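Local structure of hypothetical protein (Legionella pneumophila subsp. pneumophila, 2IM9) at residues Y299-K302 / A303-S306; I249-P252 / N253-L256; D293-L296 / I297-L300; Q283-S286 / Q287-K290; N234-L237 / F238-P242. The protein is of unknown function but belongs to an N-acetylmuramoyl-L-alanine amidase-like family in the CA peptidase clan, so it may hydrolyse bonds of cell-wall peptides. All coordinates share one frame; numbering follows the deposited sequence.

Contact 1 of 5, residues Y299-K302 / A303-S306; sequences YLDK and ARSS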
loop_
_atom_site.group_PDB
_atom_site.type_symbol
_atom_site.label_atom_id
_atom_site.label_comp_id
_atom_site.label_asym_id
_atom_site.label_seq_id
_atom_site.Cartn_x
_atom_site.Cartn_y
_atom_site.Cartn_z
ATOM N N TYR A 299 12.012 5.878 -13.177
ATOM C CA TYR A 299 11.268 6.443 -12.055
ATOM C C TYR A 299 12.216 6.768 -10.890
ATOM O O TYR A 299 12.193 7.877 -10.315
ATOM C CB TYR A 299 10.181 5.451 -11.616
ATOM C CG TYR A 299 9.376 5.918 -10.433
ATOM C CD1 TYR A 299 8.245 6.725 -10.607
ATOM C CD2 TYR A 299 9.747 5.560 -9.141
ATOM C CE1 TYR A 299 7.502 7.160 -9.514
ATOM C CE2 TYR A 299 9.032 6.005 -8.038
ATOM C CZ TYR A 299 7.916 6.803 -8.231
ATOM O OH TYR A 299 7.204 7.221 -7.133
ATOM N N LEU A 300 13.050 5.799 -10.528
ATOM C CA LEU A 300 13.958 5.969 -9.403
ATOM C C LEU A 300 15.068 6.951 -9.735
ATOM O O LEU A 300 15.522 7.681 -8.864
ATOM C CB LEU A 300 14.534 4.618 -8.951
ATOM C CG LEU A 300 13.484 3.639 -8.400
ATOM C CD1 LEU A 300 14.122 2.331 -7.997
ATOM C CD2 LEU A 300 12.725 4.231 -7.211
ATOM N N ASP A 301 15.495 6.979 -10.998
ATOM C CA ASP A 301 16.540 7.917 -11.403
ATOM C C ASP A 301 16.063 9.361 -11.177
ATOM O O ASP A 301 16.806 10.198 -10.658
ATOM C CB ASP A 301 16.952 7.691 -12.855
ATOM C CG ASP A 301 18.089 8.603 -13.280
ATOM O OD1 ASP A 301 19.167 8.550 -12.651
ATOM O OD2 ASP A 301 17.884 9.394 -14.227
ATOM N N LYS A 302 14.813 9.627 -11.547
ATOM C CA LYS A 302 14.178 10.924 -11.296
ATOM C C LYS A 302 13.981 11.174 -9.800
ATOM O O LYS A 302 14.103 12.308 -9.339
ATOM C CB LYS A 302 12.828 11.018 -12.012
ATOM C CG LYS A 302 12.918 10.934 -13.527
ATOM C CD LYS A 302 11.526 10.887 -14.141
ATOM C CE LYS A 302 11.579 10.852 -15.673
ATOM N NZ LYS A 302 12.035 9.522 -16.197
ATOM N N ALA A 303 13.682 10.118 -9.046
ATOM C CA ALA A 303 13.465 10.248 -7.598
ATOM C C ALA A 303 14.749 10.579 -6.840
ATOM O O ALA A 303 14.693 11.171 -5.762
ATOM C CB ALA A 303 12.806 8.976 -7.027
ATOM N N ARG A 304 15.898 10.215 -7.415
ATOM C CA ARG A 304 17.229 10.494 -6.839
ATOM C C ARG A 304 17.457 11.947 -6.455
ATOM O O ARG A 304 18.190 12.226 -5.507
ATOM C CB ARG A 304 18.342 10.130 -7.829
ATOM C CG ARG A 304 18.643 8.683 -7.995
ATOM C CD ARG A 304 19.478 8.486 -9.258
ATOM N NE ARG A 304 20.902 8.632 -8.987
ATOM C CZ ARG A 304 21.841 8.888 -9.895
ATOM N NH1 ARG A 304 21.541 9.076 -11.178
ATOM N NH2 ARG A 304 23.099 8.981 -9.497
ATOM N N SER A 305 16.872 12.868 -7.215
ATOM C CA SER A 305 17.101 14.294 -6.996
ATOM C C SER A 305 16.389 14.793 -5.733
ATOM O O SER A 305 16.675 15.887 -5.230
ATOM C CB SER A 305 16.706 15.119 -8.227
ATOM O OG SER A 305 15.379 14.849 -8.626
ATOM N N SER A 306 15.477 13.979 -5.209
ATOM C CA SER A 306 14.797 14.299 -3.953
ATOM C C SER A 306 15.755 14.359 -2.756
ATOM O O SER A 306 16.589 13.469 -2.569
ATOM C CB SER A 306 13.694 13.273 -3.676
ATOM O OG SER A 306 13.210 13.405 -2.344
#
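Helix 296-303 runs out across this join: Ala303 N donates to Tyr299 O at 3.0 Å and Arg304 N to Leu300 O at 2.9 Å, both i to i+4 bonds, after which Ala303 to Ser306 folds into a type I turn closed by Ser306 N on Ala303 O. Along the flank of this last turn, Asp301 and Arg304 form an i to i+3 salt bridge, with OD1 of Asp301 2.8 Å from NH1 of Arg304. The carboxylate meets the guanidinium at its edge, in plane, and NH1 lies nearly along the C-O axis of OD1; the two flat groups are turned 34° apart. A bend in the arginine chain at chi3 (87°) turns NH1 toward the Asp301 carboxylate, and Arg304 CD rests 3.5 Å from the Asp301 carbonyl oxygen. NH2 of the same group bonds to Asn231 OD1, so the arginine joins the helix end to the loop after helix 224-227. Ser305 caters for another late carbonyl: its OG donates to Lys302 O at 2.9 Å, and chi1 of 54° swings the hydroxyl back toward the preceding turn. Leu300, buried, packs against Phe224, Phe228 and Ile249. Such a helix C-terminus, with a serine hydroxyl on a carbonyl of the last turn and a type I turn leading away, here opens the loop before strand 311-317.

Contact 2 of 5, residues I249-P252 / N253-L256; sequences IIRP and NWDL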
loop_
_atom_site.group_PDB
_atom_site.type_symbol
_atom_site.label_atom_id
_atom_site.label_comp_id
_atom_site.label_asym_id
_atom_site.label_seq_id
_atom_site.Cartn_x
_atom_site.Cartn_y
_atom_site.Cartn_z
ATOM N N ILE A 249 8.557 3.012 -1.499
ATOM C CA ILE A 249 9.515 4.092 -1.668
ATOM C C ILE A 249 9.857 4.652 -0.289
ATOM O O ILE A 249 8.951 5.069 0.433
ATOM C CB ILE A 249 8.942 5.209 -2.592
ATOM C CG1 ILE A 249 8.532 4.654 -3.972
ATOM C CG2 ILE A 249 9.931 6.382 -2.678
ATOM C CD1 ILE A 249 9.617 3.860 -4.710
ATOM N N ILE A 250 11.151 4.683 0.055
ATOM C CA ILE A 250 11.593 4.906 1.437
ATOM C C ILE A 250 12.261 6.257 1.634
ATOM O O ILE A 250 13.158 6.632 0.864
ATOM C CB ILE A 250 12.577 3.767 1.881
ATOM C CG1 ILE A 250 11.953 2.377 1.620
ATOM C CG2 ILE A 250 12.997 3.942 3.354
ATOM C CD1 ILE A 250 10.560 2.162 2.231
ATOM N N ARG A 251 11.817 6.968 2.665
ATOM C CA ARG A 251 12.375 8.253 3.047
ATOM C C ARG A 251 12.818 8.133 4.515
ATOM O O ARG A 251 12.005 8.337 5.425
ATOM C CB ARG A 251 11.323 9.342 2.873
ATOM C CG ARG A 251 10.801 9.480 1.447
ATOM C CD ARG A 251 10.058 10.755 1.237
ATOM N NE ARG A 251 9.235 10.715 0.041
ATOM C CZ ARG A 251 8.916 11.796 -0.666
ATOM N NH1 ARG A 251 9.374 12.992 -0.291
ATOM N NH2 ARG A 251 8.134 11.684 -1.733
ATOM N N PRO A 252 14.109 7.795 4.743
ATOM C CA PRO A 252 14.626 7.476 6.085
ATOM C C PRO A 252 14.559 8.628 7.067
ATOM O O PRO A 252 14.421 8.390 8.267
ATOM C CB PRO A 252 16.099 7.122 5.841
ATOM C CG PRO A 252 16.197 6.844 4.392
ATOM C CD PRO A 252 15.143 7.653 3.707
ATOM N N ASN A 253 14.681 9.856 6.591
ATOM C CA ASN A 253 14.753 10.961 7.535
ATOM C C ASN A 253 13.748 12.019 7.132
ATOM O O ASN A 253 14.115 13.083 6.580
ATOM C CB ASN A 253 16.194 11.493 7.663
ATOM C CG ASN A 253 17.109 10.522 8.423
ATOM O OD1 ASN A 253 18.017 9.922 7.845
ATOM N ND2 ASN A 253 16.855 10.355 9.720
ATOM N N TRP A 254 12.479 11.685 7.387
ATOM C CA TRP A 254 11.342 12.439 6.846
ATOM C C TRP A 254 10.519 13.019 7.976
ATOM O O TRP A 254 9.621 12.373 8.520
ATOM C CB TRP A 254 10.476 11.564 5.930
ATOM C CG TRP A 254 9.693 12.364 4.918
ATOM C CD1 TRP A 254 9.970 13.635 4.471
ATOM C CD2 TRP A 254 8.515 11.945 4.218
ATOM N NE1 TRP A 254 9.034 14.028 3.544
ATOM C CE2 TRP A 254 8.137 13.007 3.359
ATOM C CE3 TRP A 254 7.745 10.774 4.229
ATOM C CZ2 TRP A 254 7.019 12.935 2.524
ATOM C CZ3 TRP A 254 6.625 10.702 3.393
ATOM C CH2 TRP A 254 6.278 11.776 2.553
ATOM N N ASP A 255 10.832 14.257 8.326
ATOM C CA ASP A 255 10.274 14.830 9.554
ATOM C C ASP A 255 8.998 15.592 9.225
ATOM O O ASP A 255 9.025 16.766 8.850
ATOM C CB ASP A 255 11.311 15.688 10.300
ATOM C CG ASP A 255 10.857 16.060 11.730
ATOM O OD1 ASP A 255 9.642 15.947 12.027
ATOM O OD2 ASP A 255 11.718 16.478 12.550
ATOM N N LEU A 256 7.873 14.893 9.341
ATOM C CA LEU A 256 6.568 15.502 9.072
ATOM C C LEU A 256 5.829 15.838 10.366
ATOM O O LEU A 256 4.604 15.946 10.373
ATOM C CB LEU A 256 5.714 14.598 8.159
ATOM C CG LEU A 256 6.307 14.261 6.781
ATOM C CD1 LEU A 256 5.345 13.396 5.989
ATOM C CD2 LEU A 256 6.642 15.531 5.999
#
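The guanidinium of Arg251 is held on three counts: NE bonds to Ser267 OG, NH1 bonds to Thr308 OG1, and one face lies on the indole of Trp254, three residues on. The guanidinium lies flat on the ring, the planes tilted 22° and the centres 4.3 Å apart. CZ sits over the six-membered ring but away from its middle, a cation-pi contact, and Arg251 NH1 comes within 3.7 Å of Trp254 CZ2. Closer to the ring centre is the aliphatic part of the arginine: CD lies 3.6 Å from the centroid of the six-membered ring, almost on its normal, a CH-pi contact. The arginine chain is extended from CG to NE, which lays its length across the ring, so methylene and guanidinium share one face. The opposite face is taken by Leu256 CD1, 3.6 Å above the plane, and the indole is thus sandwiched between arginine and leucine. Pro252 and Asn253 turn the corner that lets Arg251 and Trp254 point at each other; the CB atoms of these two residues are 3.9 Å apart. Ser267 and Thr308, by fixing the polar end, should keep the guanidinium from swivelling off the ring. Arg251 lies on strand 246-254, paired with strand 264-275 on one side and strand 311-317 on the other, while Trp254 reaches Leu264, Ser267 and Thr308, bridging strand 264-275 and the loop before strand 311-317.

Contact 3 of 5, residues D293-L296 / I297-L300; sequences DVSL and IDYL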
loop_
_atom_site.group_PDB
_atom_site.type_symbol
_atom_site.label_atom_id
_atom_site.label_comp_id
_atom_site.label_asym_id
_atom_site.label_seq_id
_atom_site.Cartn_x
_atom_site.Cartn_y
_atom_site.Cartn_z
ATOM N N ASP A 293 1.944 2.158 -15.736
ATOM C CA ASP A 293 3.242 1.483 -15.758
ATOM C C ASP A 293 4.313 2.498 -16.119
ATOM O O ASP A 293 4.183 3.187 -17.135
ATOM C CB ASP A 293 3.258 0.414 -16.861
ATOM C CG ASP A 293 2.635 -0.885 -16.430
ATOM O OD1 ASP A 293 2.348 -1.016 -15.228
ATOM O OD2 ASP A 293 2.434 -1.774 -17.287
ATOM N N VAL A 294 5.357 2.604 -15.301
ATOM C CA VAL A 294 6.520 3.438 -15.650
ATOM C C VAL A 294 7.799 2.613 -15.463
ATOM O O VAL A 294 7.866 1.769 -14.573
ATOM C CB VAL A 294 6.616 4.747 -14.806
ATOM C CG1 VAL A 294 5.390 5.648 -14.997
ATOM C CG2 VAL A 294 6.853 4.425 -13.333
ATOM N N SER A 295 8.807 2.839 -16.304
ATOM C CA SER A 295 10.102 2.178 -16.106
ATOM C C SER A 295 10.577 2.383 -14.669
ATOM O O SER A 295 10.652 3.524 -14.214
ATOM C CB SER A 295 11.157 2.741 -17.057
ATOM O OG SER A 295 12.469 2.472 -16.559
ATOM N N LEU A 296 10.882 1.294 -13.944
ATOM C CA LEU A 296 11.300 1.456 -12.543
ATOM C C LEU A 296 12.655 2.178 -12.473
ATOM O O LEU A 296 12.857 3.052 -11.643
ATOM C CB LEU A 296 11.337 0.123 -11.772
ATOM C CG LEU A 296 11.864 0.264 -10.328
ATOM C CD1 LEU A 296 10.861 1.020 -9.400
ATOM C CD2 LEU A 296 12.293 -1.064 -9.703
ATOM N N ILE A 297 13.577 1.812 -13.357
ATOM C CA ILE A 297 14.879 2.489 -13.412
ATOM C C ILE A 297 14.719 3.998 -13.640
ATOM O O ILE A 297 15.265 4.799 -12.882
ATOM C CB ILE A 297 15.828 1.838 -14.463
ATOM C CG1 ILE A 297 16.212 0.422 -14.012
ATOM C CG2 ILE A 297 17.073 2.713 -14.673
ATOM C CD1 ILE A 297 16.910 -0.406 -15.087
ATOM N N ASP A 298 13.944 4.386 -14.647
ATOM C CA ASP A 298 13.706 5.812 -14.927
ATOM C C ASP A 298 13.011 6.531 -13.770
ATOM O O ASP A 298 13.373 7.654 -13.431
ATOM C CB ASP A 298 12.876 5.982 -16.195
ATOM C CG ASP A 298 13.612 5.546 -17.435
ATOM O OD1 ASP A 298 14.853 5.301 -17.356
ATOM O OD2 ASP A 298 12.937 5.452 -18.495
ATOM N N TYR A 299 12.012 5.878 -13.177
ATOM C CA TYR A 299 11.268 6.443 -12.055
ATOM C C TYR A 299 12.216 6.768 -10.890
ATOM O O TYR A 299 12.193 7.877 -10.315
ATOM C CB TYR A 299 10.181 5.451 -11.616
ATOM C CG TYR A 299 9.376 5.918 -10.433
ATOM C CD1 TYR A 299 8.245 6.725 -10.607
ATOM C CD2 TYR A 299 9.747 5.560 -9.141
ATOM C CE1 TYR A 299 7.502 7.160 -9.514
ATOM C CE2 TYR A 299 9.032 6.005 -8.038
ATOM C CZ TYR A 299 7.916 6.803 -8.231
ATOM O OH TYR A 299 7.204 7.221 -7.133
ATOM N N LEU A 300 13.050 5.799 -10.528
ATOM C CA LEU A 300 13.958 5.969 -9.403
ATOM C C LEU A 300 15.068 6.951 -9.735
ATOM O O LEU A 300 15.522 7.681 -8.864
ATOM C CB LEU A 300 14.534 4.618 -8.951
ATOM C CG LEU A 300 13.484 3.639 -8.400
ATOM C CD1 LEU A 300 14.122 2.331 -7.997
ATOM C CD2 LEU A 300 12.725 4.231 -7.211
#
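Ser295 turns its hydroxyl toward the first turn of helix 296-303: OG, placed anti to the backbone N (chi1 159°), accepts from Asp298 N at 3.1 Å in an almost straight bond, 172° at the hydrogen. The Asp298 carboxylate lies alongside this serine, its OD2 3.5 Å from Ser295 CB, and its charge so near the N-terminal end of the helix is probably favourable. This is an N-cap, made where strand 290-295 of the antiparallel sheet passes directly into the helix; Ser295 O takes Tyr299 N at 2.9 Å and Leu296 O takes Leu300 N at 3.0 Å to start the regular pattern. Val294, one residue before the cap, sends CG2 obliquely to the Tyr299 ring, 3.8 Å from CD1. That ring also meets Phe281 of strand 278-285, the planes at about 60°. One helical turn apart, Leu296 and Leu300 cross on the inner side, CD1 to CD1 at 3.8 Å. Leu296 extends from the helix with CG anti to the backbone N, which carries its methyls to Phe238, Ile241, Ile247 and Leu279. Ile297 packs on Pro233, Leu235 and Phe238, the last of which it shares with Leu296.

Contact 4 of 5, residues Q283-S286 / Q287-K290; sequences QASS and QYGK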
loop_
_atom_site.group_PDB
_atom_site.type_symbol
_atom_site.label_atom_id
_atom_site.label_comp_id
_atom_site.label_asym_id
_atom_site.label_seq_id
_atom_site.Cartn_x
_atom_site.Cartn_y
_atom_site.Cartn_z
ATOM N N GLN A 283 1.663 1.348 -10.575
ATOM C CA GLN A 283 1.103 1.993 -9.382
ATOM C C GLN A 283 0.059 3.029 -9.721
ATOM O O GLN A 283 -0.055 3.449 -10.870
ATOM C CB GLN A 283 2.183 2.617 -8.464
ATOM C CG GLN A 283 3.487 2.960 -9.119
ATOM C CD GLN A 283 3.442 4.248 -9.936
ATOM O OE1 GLN A 283 3.224 5.344 -9.396
ATOM N NE2 GLN A 283 3.722 4.125 -11.233
ATOM N N ALA A 284 -0.725 3.384 -8.711
ATOM C CA ALA A 284 -1.718 4.438 -8.813
ATOM C C ALA A 284 -0.969 5.726 -8.517
ATOM O O ALA A 284 -0.461 5.926 -7.399
ATOM C CB ALA A 284 -2.848 4.201 -7.809
ATOM N N SER A 285 -0.883 6.571 -9.540
ATOM C CA SER A 285 -0.017 7.739 -9.533
ATOM C C SER A 285 -0.807 9.039 -9.478
ATOM O O SER A 285 -1.608 9.309 -10.372
ATOM C CB SER A 285 0.848 7.718 -10.797
ATOM O OG SER A 285 1.534 8.947 -10.972
ATOM N N SER A 286 -0.564 9.835 -8.441
ATOM C CA SER A 286 -1.163 11.165 -8.316
ATOM C C SER A 286 -0.641 12.113 -9.395
ATOM O O SER A 286 -1.346 13.030 -9.820
ATOM C CB SER A 286 -0.887 11.752 -6.938
ATOM O OG SER A 286 0.485 12.074 -6.797
ATOM N N GLN A 287 0.588 11.874 -9.842
ATOM C CA GLN A 287 1.215 12.692 -10.882
ATOM C C GLN A 287 0.563 12.450 -12.249
ATOM O O GLN A 287 0.260 13.403 -12.980
ATOM C CB GLN A 287 2.714 12.407 -10.931
ATOM C CG GLN A 287 3.478 13.223 -11.969
ATOM C CD GLN A 287 4.871 12.670 -12.241
ATOM O OE1 GLN A 287 5.492 12.035 -11.373
ATOM N NE2 GLN A 287 5.371 12.908 -13.452
ATOM N N TYR A 288 0.334 11.179 -12.583
ATOM C CA TYR A 288 -0.326 10.812 -13.842
ATOM C C TYR A 288 -1.854 10.820 -13.757
ATOM O O TYR A 288 -2.534 10.848 -14.779
ATOM C CB TYR A 288 0.185 9.458 -14.344
ATOM C CG TYR A 288 1.610 9.520 -14.852
ATOM C CD1 TYR A 288 1.878 9.884 -16.172
ATOM C CD2 TYR A 288 2.688 9.246 -14.011
ATOM C CE1 TYR A 288 3.185 9.960 -16.650
ATOM C CE2 TYR A 288 4.008 9.315 -14.482
ATOM C CZ TYR A 288 4.241 9.678 -15.801
ATOM O OH TYR A 288 5.534 9.757 -16.282
ATOM N N GLY A 289 -2.387 10.797 -12.541
ATOM C CA GLY A 289 -3.830 10.876 -12.329
ATOM C C GLY A 289 -4.539 9.555 -12.568
ATOM O O GLY A 289 -5.762 9.511 -12.718
ATOM N N LYS A 290 -3.768 8.472 -12.610
ATOM C CA LYS A 290 -4.319 7.153 -12.908
ATOM C C LYS A 290 -3.313 6.049 -12.581
ATOM O O LYS A 290 -2.142 6.332 -12.288
ATOM C CB LYS A 290 -4.710 7.066 -14.392
ATOM C CG LYS A 290 -3.546 7.155 -15.360
ATOM C CD LYS A 290 -4.030 7.433 -16.783
ATOM C CE LYS A 290 -2.948 7.083 -17.810
ATOM N NZ LYS A 290 -3.377 7.434 -19.211
#
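A beta hairpin joins strands 278-285 and 290-295, and its four-residue loop, Ser286 to Gly289, ends in a G1 beta bulge, in which Gly289 and Lys290 both face Ser285. Three loop residues have right-handed helical backbone angles; Gly289 then adopts positive phi (79°), a conformation that favours glycine. Ser285 does most of the binding. Its N donates to Lys290 O at 3.0 Å, approaching from above the carbonyl plane, and this closes the antiparallel hydrogen-bonded pair. Its O accepts twice: from Gly289 N at 2.7 Å and, more weakly, from Lys290 N at 3.2 Å, the doubled grip expected of the bulge. Its side chain adds an ST motif: OG takes Tyr288 N at 3.0 Å in a bond of 167° at the hydrogen, while the carbonyl of the same residue holds Gly289 N. The hydroxyl gets there because it stands anti to the backbone N (chi1 169°), turned over the loop. Gln287 CB packs beside the same OG at 3.7 Å, with its own chain extended away from the turn. Ser285 and Lys290 put their side chains on the same face of the sheet. The loop is anchored to the chain around it through Tyr69, which takes part in a backbone bond with Gly289 and touches the Ser286 side chain. On the strand side, Gln283 NE2 bonds to Phe281 O. The Tyr288 ring presents its edge to the serine, its CD2 3.3 Å from Ser285 OG, the oxygen lying in the ring plane.

Contact 5 of 5, residues N234-L237 / F238-P242; sequences NLHL and FSQIP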
loop_
_atom_site.group_PDB
_atom_site.type_symbol
_atom_site.label_atom_id
_atom_site.label_comp_id
_atom_site.label_asym_id
_atom_site.label_seq_id
_atom_site.Cartn_x
_atom_site.Cartn_y
_atom_site.Cartn_z
ATOM N N ASN A 234 22.344 -0.075 -11.657
ATOM C CA ASN A 234 23.023 -1.312 -11.301
ATOM C C ASN A 234 22.156 -2.477 -11.738
ATOM O O ASN A 234 21.251 -2.925 -11.026
ATOM C CB ASN A 234 23.316 -1.376 -9.794
ATOM C CG ASN A 234 24.304 -2.467 -9.445
ATOM O OD1 ASN A 234 24.104 -3.637 -9.766
ATOM N ND2 ASN A 234 25.399 -2.084 -8.796
ATOM N N LEU A 235 22.420 -2.961 -12.942
ATOM C CA LEU A 235 21.542 -3.980 -13.515
ATOM C C LEU A 235 21.553 -5.286 -12.743
ATOM O O LEU A 235 20.539 -5.996 -12.730
ATOM C CB LEU A 235 21.856 -4.192 -14.991
ATOM C CG LEU A 235 21.824 -2.899 -15.817
ATOM C CD1 LEU A 235 22.156 -3.208 -17.270
ATOM C CD2 LEU A 235 20.491 -2.160 -15.732
ATOM N N HIS A 236 22.667 -5.589 -12.079
ATOM C CA HIS A 236 22.732 -6.785 -11.244
ATOM C C HIS A 236 21.727 -6.722 -10.097
ATOM O O HIS A 236 21.046 -7.716 -9.806
ATOM C CB HIS A 236 24.137 -7.030 -10.677
ATOM C CG HIS A 236 24.247 -8.309 -9.909
ATOM N ND1 HIS A 236 24.236 -9.547 -10.520
ATOM C CD2 HIS A 236 24.349 -8.547 -8.581
ATOM C CE1 HIS A 236 24.335 -10.490 -9.600
ATOM N NE2 HIS A 236 24.392 -9.911 -8.414
ATOM N N LEU A 237 21.641 -5.573 -9.431
ATOM C CA LEU A 237 20.664 -5.427 -8.345
ATOM C C LEU A 237 19.225 -5.427 -8.865
ATOM O O LEU A 237 18.367 -6.182 -8.357
ATOM C CB LEU A 237 20.927 -4.157 -7.527
ATOM C CG LEU A 237 22.250 -4.121 -6.746
ATOM C CD1 LEU A 237 22.473 -2.755 -6.087
ATOM C CD2 LEU A 237 22.278 -5.240 -5.700
ATOM N N PHE A 238 18.956 -4.598 -9.872
ATOM C CA PHE A 238 17.604 -4.517 -10.436
ATOM C C PHE A 238 17.075 -5.876 -10.897
ATOM O O PHE A 238 15.888 -6.171 -10.707
ATOM C CB PHE A 238 17.508 -3.488 -11.562
ATOM C CG PHE A 238 17.414 -2.075 -11.080
ATOM C CD1 PHE A 238 16.231 -1.596 -10.509
ATOM C CD2 PHE A 238 18.488 -1.211 -11.223
ATOM C CE1 PHE A 238 16.121 -0.278 -10.073
ATOM C CE2 PHE A 238 18.397 0.123 -10.788
ATOM C CZ PHE A 238 17.215 0.589 -10.218
ATOM N N SER A 239 17.950 -6.714 -11.459
ATOM C CA SER A 239 17.522 -8.012 -11.997
ATOM C C SER A 239 17.015 -8.991 -10.929
ATOM O O SER A 239 16.385 -9.999 -11.270
ATOM C CB SER A 239 18.681 -8.661 -12.757
ATOM O OG SER A 239 19.639 -9.183 -11.846
ATOM N N GLN A 240 17.309 -8.710 -9.656
ATOM C CA GLN A 240 16.899 -9.592 -8.561
ATOM C C GLN A 240 15.527 -9.254 -7.978
ATOM O O GLN A 240 15.029 -9.959 -7.096
ATOM C CB GLN A 240 17.942 -9.608 -7.434
ATOM C CG GLN A 240 19.272 -10.217 -7.844
ATOM C CD GLN A 240 20.339 -9.954 -6.801
ATOM O OE1 GLN A 240 20.276 -10.478 -5.691
ATOM N NE2 GLN A 240 21.314 -9.125 -7.147
ATOM N N ILE A 241 14.923 -8.177 -8.462
ATOM C CA ILE A 241 13.590 -7.803 -8.001
ATOM C C ILE A 241 12.616 -8.731 -8.738
ATOM O O ILE A 241 12.580 -8.725 -9.971
ATOM C CB ILE A 241 13.303 -6.323 -8.316
ATOM C CG1 ILE A 241 14.331 -5.416 -7.605
ATOM C CG2 ILE A 241 11.854 -5.968 -7.963
ATOM C CD1 ILE A 241 14.228 -3.925 -7.944
ATOM N N PRO A 242 11.843 -9.549 -7.994
ATOM C CA PRO A 242 10.966 -10.558 -8.611
ATOM C C PRO A 242 9.719 -9.953 -9.234
ATOM O O PRO A 242 9.190 -8.980 -8.731
ATOM C CB PRO A 242 10.537 -11.441 -7.428
ATOM C CG PRO A 242 11.294 -10.998 -6.254
ATOM C CD PRO A 242 11.778 -9.589 -6.526
#
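Phe238 N bonds to Asn234 O, at 3.1 Å and nearly straight, in a single-turn helix that has Asn234 as N-cap and a type I turn, Phe238 to Ile241, at its exit. The cap itself is a side-chain bond: Asn234 OD1 accepts from Leu237 N at 3.2 Å. Backbone bonds continue with Ser239 N on Leu235 O and then Gln240 N on Leu237 O, the i to i+3 spacing of the latter marking the tightening of the coil as it ends. Side-chain bonds gather on one carbonyl. His236 O is gripped by Ser239 OG at 2.9 Å and Gln240 NE2 at 3.0 Å, which reach it from opposite faces of its plane. The serine hydroxyl is brought back over the helix by chi1 of 75°, whereas the glutamine chain runs extended beyond CG. Gln240 NE2 also donates to Arg159 O, tying the turn to a separate loop. By packing, the amide lies beside the imidazole, Gln240 NE2 3.4 Å from His236 CD2, with amide and ring planes 58° apart. Leu237 sits on Ala226 and Leu227 of helix 224-227, and Phe238 turns its ring toward Leu296, Ile297 and Leu300 of helix 296-303. The ring also comes close to the start of its own helix, with Phe238 CD2 3.3 Å from Asn234 O.

Contacts 1 and 3 are the two ends of helix 296-303, their centres 9 Å apart, and share Tyr299 and Leu300. Contact 5 packs against this helix: Phe238 CE1 lies 3.9 Å from both Leu300 CD1 and Leu296 CD2. Ile249, in the strand of contact 2, touches the helix too, its CD1 4.0 Å from Tyr299 CE2. Contact 4 is the hairpin whose second strand leads into contact 3, and Val294 CG1 meets Tyr288 CE2 at 4.0 Å. Contacts 2, 3 and 4 all reach the same antiparallel sheet, but contacts 4 and 5 stay apart, about 12 Å between nearest atoms.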